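Local coordinates for solute-binding periplasmic protein of iron/siderophore ABC transporter (Yersinia pestis, PDB 6B2Y), which probably binds chelated iron in the periplasm and delivers it to an ABC transporter for uptake, at residues A68-R80 with M176-A189. Sequence-based numbering, arbitrary orientation.
Sequences AVSLLEGNKPLDR and MRLLGKALHREQQA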
# COMPACT_ATOMS: atom_id res chain seq x y z
N ALA A 68 -3.73 7.16 -3.58
CA ALA A 68 -3.77 8.38 -2.77
C ALA A 68 -4.61 9.45 -3.45
O ALA A 68 -5.43 10.12 -2.80
CB ALA A 68 -2.35 8.89 -2.51
N VAL A 69 -4.47 9.60 -4.77
CA VAL A 69 -5.21 10.62 -5.49
C VAL A 69 -6.70 10.30 -5.50
O VAL A 69 -7.53 11.21 -5.40
CB VAL A 69 -4.62 10.78 -6.90
CG1 VAL A 69 -5.53 11.62 -7.81
CG2 VAL A 69 -3.25 11.39 -6.82
N SER A 70 -7.06 9.01 -5.56
CA SER A 70 -8.47 8.62 -5.57
C SER A 70 -9.22 9.14 -4.34
O SER A 70 -10.43 9.41 -4.43
CB SER A 70 -8.60 7.10 -5.65
OG SER A 70 -8.30 6.47 -4.41
N LEU A 71 -8.54 9.29 -3.19
CA LEU A 71 -9.21 9.76 -1.98
C LEU A 71 -9.62 11.22 -2.06
O LEU A 71 -10.41 11.67 -1.22
CB LEU A 71 -8.30 9.56 -0.76
CG LEU A 71 -7.95 8.10 -0.46
CD1 LEU A 71 -6.82 8.02 0.56
CD2 LEU A 71 -9.16 7.31 0.02
N LEU A 72 -9.12 11.97 -3.04
CA LEU A 72 -9.38 13.40 -3.15
C LEU A 72 -10.35 13.74 -4.26
O LEU A 72 -10.87 14.87 -4.28
CB LEU A 72 -8.08 14.17 -3.40
CG LEU A 72 -6.97 13.92 -2.37
CD1 LEU A 72 -5.67 14.67 -2.71
CD2 LEU A 72 -7.47 14.25 -0.97
N GLU A 73 -10.62 12.80 -5.17
CA GLU A 73 -11.28 13.09 -6.43
C GLU A 73 -12.77 12.77 -6.43
O GLU A 73 -13.44 13.01 -7.44
CB GLU A 73 -10.60 12.31 -7.55
CG GLU A 73 -9.18 12.78 -7.79
CD GLU A 73 -9.11 14.24 -8.18
OE1 GLU A 73 -9.01 14.54 -9.40
OE2 GLU A 73 -9.16 15.10 -7.26
N GLY A 74 -13.30 12.23 -5.33
CA GLY A 74 -14.74 12.00 -5.22
C GLY A 74 -15.27 11.06 -6.29
O GLY A 74 -14.71 9.98 -6.55
N ASN A 75 -16.36 11.49 -6.93
CA ASN A 75 -17.08 10.80 -8.00
C ASN A 75 -16.36 10.81 -9.34
O ASN A 75 -16.87 10.20 -10.29
CB ASN A 75 -18.45 11.45 -8.20
CG ASN A 75 -19.39 11.14 -7.07
OD1 ASN A 75 -19.24 10.13 -6.37
ND2 ASN A 75 -20.39 12.00 -6.88
N LYS A 76 -15.23 11.50 -9.48
CA LYS A 76 -14.55 11.63 -10.77
C LYS A 76 -13.08 11.26 -10.63
O LYS A 76 -12.20 12.08 -10.90
CB LYS A 76 -14.73 13.05 -11.32
CG LYS A 76 -16.18 13.33 -11.75
CD LYS A 76 -16.51 14.81 -11.72
CE LYS A 76 -15.68 15.59 -12.72
NZ LYS A 76 -15.70 14.92 -14.05
N PRO A 77 -12.79 10.01 -10.28
CA PRO A 77 -11.40 9.63 -9.94
C PRO A 77 -10.40 9.81 -11.06
O PRO A 77 -9.22 10.04 -10.80
CB PRO A 77 -11.54 8.15 -9.55
CG PRO A 77 -12.80 7.69 -10.26
CD PRO A 77 -13.71 8.87 -10.14
N LEU A 78 -10.83 9.69 -12.32
CA LEU A 78 -9.88 9.68 -13.43
C LEU A 78 -9.82 11.00 -14.18
O LEU A 78 -8.97 11.16 -15.06
CB LEU A 78 -10.24 8.56 -14.41
CG LEU A 78 -10.19 7.17 -13.77
CD1 LEU A 78 -10.61 6.09 -14.74
CD2 LEU A 78 -8.80 6.89 -13.21
N ASP A 79 -10.69 11.95 -13.82
CA ASP A 79 -10.90 13.16 -14.62
C ASP A 79 -9.62 13.96 -14.86
O ASP A 79 -9.46 14.58 -15.92
CB ASP A 79 -11.95 14.02 -13.91
CG ASP A 79 -12.80 14.81 -14.86
OD1 ASP A 79 -13.91 14.33 -15.19
OD2 ASP A 79 -12.37 15.92 -15.25
N ARG A 80 -8.70 14.00 -13.88
CA ARG A 80 -7.53 14.86 -14.00
C ARG A 80 -6.24 14.08 -14.26
O ARG A 80 -5.17 14.69 -14.26
CB ARG A 80 -7.34 15.70 -12.74
CG ARG A 80 -8.50 16.61 -12.43
CD ARG A 80 -8.08 17.70 -11.45
NE ARG A 80 -8.07 17.20 -10.08
CZ ARG A 80 -7.59 17.89 -9.05
NH1 ARG A 80 -7.05 19.08 -9.24
NH2 ARG A 80 -7.63 17.35 -7.83
N MET A 176 -0.85 13.08 2.71
CA MET A 176 -2.21 13.40 2.27
C MET A 176 -2.49 14.90 2.37
O MET A 176 -3.16 15.46 1.51
CB MET A 176 -3.26 12.62 3.07
CG MET A 176 -3.31 11.11 2.80
SD MET A 176 -3.52 10.70 1.04
CE MET A 176 -5.06 11.57 0.71
N ARG A 177 -1.98 15.57 3.42
CA ARG A 177 -2.18 17.02 3.48
C ARG A 177 -1.48 17.70 2.31
O ARG A 177 -2.06 18.57 1.64
CB ARG A 177 -1.67 17.60 4.81
CG ARG A 177 -1.89 19.12 4.91
CD ARG A 177 -1.54 19.70 6.30
NE ARG A 177 -2.36 19.08 7.35
CZ ARG A 177 -1.92 18.11 8.15
NH1 ARG A 177 -0.68 17.66 8.05
NH2 ARG A 177 -2.73 17.58 9.05
N LEU A 178 -0.25 17.27 2.02
CA LEU A 178 0.51 17.82 0.89
C LEU A 178 -0.22 17.62 -0.44
O LEU A 178 -0.27 18.53 -1.28
CB LEU A 178 1.89 17.17 0.85
CG LEU A 178 2.69 17.30 -0.44
CD1 LEU A 178 3.16 18.75 -0.58
CD2 LEU A 178 3.88 16.36 -0.33
N LEU A 179 -0.74 16.41 -0.68
CA LEU A 179 -1.51 16.18 -1.90
C LEU A 179 -2.76 17.06 -1.95
O LEU A 179 -3.11 17.59 -3.01
CB LEU A 179 -1.92 14.70 -2.00
CG LEU A 179 -0.80 13.77 -2.46
CD1 LEU A 179 -1.21 12.28 -2.41
CD2 LEU A 179 -0.31 14.16 -3.86
N GLY A 180 -3.44 17.22 -0.81
CA GLY A 180 -4.60 18.09 -0.78
C GLY A 180 -4.26 19.52 -1.13
O GLY A 180 -5.03 20.21 -1.81
N LYS A 181 -3.10 20.00 -0.67
CA LYS A 181 -2.66 21.35 -1.00
C LYS A 181 -2.22 21.45 -2.46
O LYS A 181 -2.61 22.40 -3.17
CB LYS A 181 -1.54 21.76 -0.04
CG LYS A 181 -1.09 23.21 -0.16
CD LYS A 181 -0.16 23.60 0.97
CE LYS A 181 0.24 25.05 0.85
NZ LYS A 181 1.15 25.52 1.96
N ALA A 182 -1.41 20.50 -2.93
CA ALA A 182 -0.88 20.57 -4.28
C ALA A 182 -1.96 20.37 -5.33
O ALA A 182 -1.84 20.89 -6.44
CB ALA A 182 0.22 19.53 -4.48
N LEU A 183 -3.00 19.61 -5.01
CA LEU A 183 -4.04 19.32 -5.99
C LEU A 183 -5.32 20.10 -5.74
O LEU A 183 -6.34 19.82 -6.38
CB LEU A 183 -4.34 17.82 -6.01
CG LEU A 183 -3.09 16.97 -6.23
CD1 LEU A 183 -3.41 15.50 -6.17
CD2 LEU A 183 -2.48 17.34 -7.59
N HIS A 184 -5.29 21.04 -4.78
CA HIS A 184 -6.42 21.92 -4.49
C HIS A 184 -7.66 21.12 -4.09
O HIS A 184 -8.77 21.37 -4.55
CB HIS A 184 -6.69 22.85 -5.68
CG HIS A 184 -5.50 23.67 -6.04
ND1 HIS A 184 -4.97 24.63 -5.20
CD2 HIS A 184 -4.73 23.68 -7.15
CE1 HIS A 184 -3.93 25.19 -5.78
NE2 HIS A 184 -3.75 24.63 -6.96
N ARG A 185 -7.46 20.15 -3.20
CA ARG A 185 -8.54 19.39 -2.58
C ARG A 185 -8.34 19.31 -1.07
O ARG A 185 -8.36 18.23 -0.46
CB ARG A 185 -8.63 17.99 -3.19
CG ARG A 185 -8.91 17.99 -4.69
CD ARG A 185 -10.36 18.36 -4.96
NE ARG A 185 -10.71 18.15 -6.37
CZ ARG A 185 -10.44 19.02 -7.34
NH1 ARG A 185 -9.81 20.14 -7.06
NH2 ARG A 185 -10.79 18.76 -8.60
N GLU A 186 -8.15 20.47 -0.44
CA GLU A 186 -7.76 20.50 0.97
C GLU A 186 -8.83 19.90 1.88
O GLU A 186 -8.51 19.24 2.88
CB GLU A 186 -7.45 21.93 1.39
CG GLU A 186 -6.15 22.47 0.82
CD GLU A 186 -6.33 23.23 -0.49
OE1 GLU A 186 -5.42 24.02 -0.81
OE2 GLU A 186 -7.37 23.05 -1.19
N GLN A 187 -10.11 20.17 1.59
CA GLN A 187 -11.17 19.66 2.46
C GLN A 187 -11.25 18.14 2.39
O GLN A 187 -11.43 17.47 3.42
CB GLN A 187 -12.52 20.28 2.06
CG GLN A 187 -13.63 19.99 3.05
CD GLN A 187 -13.29 20.46 4.46
OE1 GLN A 187 -13.27 21.66 4.74
NE2 GLN A 187 -13.02 19.52 5.36
N GLN A 188 -11.10 17.58 1.18
CA GLN A 188 -11.06 16.13 1.04
C GLN A 188 -9.88 15.54 1.80
O GLN A 188 -10.02 14.50 2.46
CB GLN A 188 -11.00 15.76 -0.44
CG GLN A 188 -12.31 15.97 -1.22
CD GLN A 188 -12.57 17.43 -1.60
OE1 GLN A 188 -11.70 18.30 -1.43
NE2 GLN A 188 -13.77 17.70 -2.11
N ALA A 189 -8.72 16.18 1.73
CA ALA A 189 -7.55 15.69 2.46
C ALA A 189 -7.81 15.70 3.96
O ALA A 189 -7.53 14.71 4.65
CB ALA A 189 -6.32 16.53 2.12
O HOH W 1 -13.07 16.17 -5.35
O HOH W 2 -13.01 16.13 -8.21
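The guanidinium groups of R80 and R185 lie flat on one another, their centres 3.5 Å apart and their planes within 2° of parallel. The two side chains come from opposite directions. E73, R80 and R185 form a salt-bridge network, in which E73 probably offsets much of the like charge. R80 grips the E73 carboxylate side-on, NE to OE1 and NH2 to OE2, with R80 NH2 2.8 Å from E73 OE2. The same OE2 lies 3.5 Å from NE of R185, well out of that guanidinium plane, so this salt bridge is one of charge alone. Along its NH1/NH2 edge R80 reaches end-on to 176-189. NH1 and NH2 both donate to L183 O, at 3.0 Å from NH1, and the oxygen stays in the guanidinium plane. NH1 also bonds V55 O. With these partners around its rim, the R80 group is fixed in rotation and leaves a face for R185.

R185 is bent at chi2 (-74°), which runs its CG and CD alongside L72 O and brings the group onto R80. Its NH1 donates to H184 O, a further restraint on the stack. A water bonded to L72 O makes a weak bond to R185 NE.

Beside this network, L72 is wedged between helices 168-182 and 186-207. Its CD1 sits 3.8 Å from L179 CB, and its CD2 packs on A189 and on M176 CE. M176, bent at chi2 and chi3, also sets CE against L71 CD1. A68 CB meets L179 CD1 at 3.6 Å.

The contact joins the end of helix 66-70 and its following loop to the turn between helices 168-182 and 186-207 and the helix residues flanking it. V69 and L183 meet against the parallel sheet, V69 on L60 and I134, L183 on I58 and I132, in strands 58-60 and 132-136.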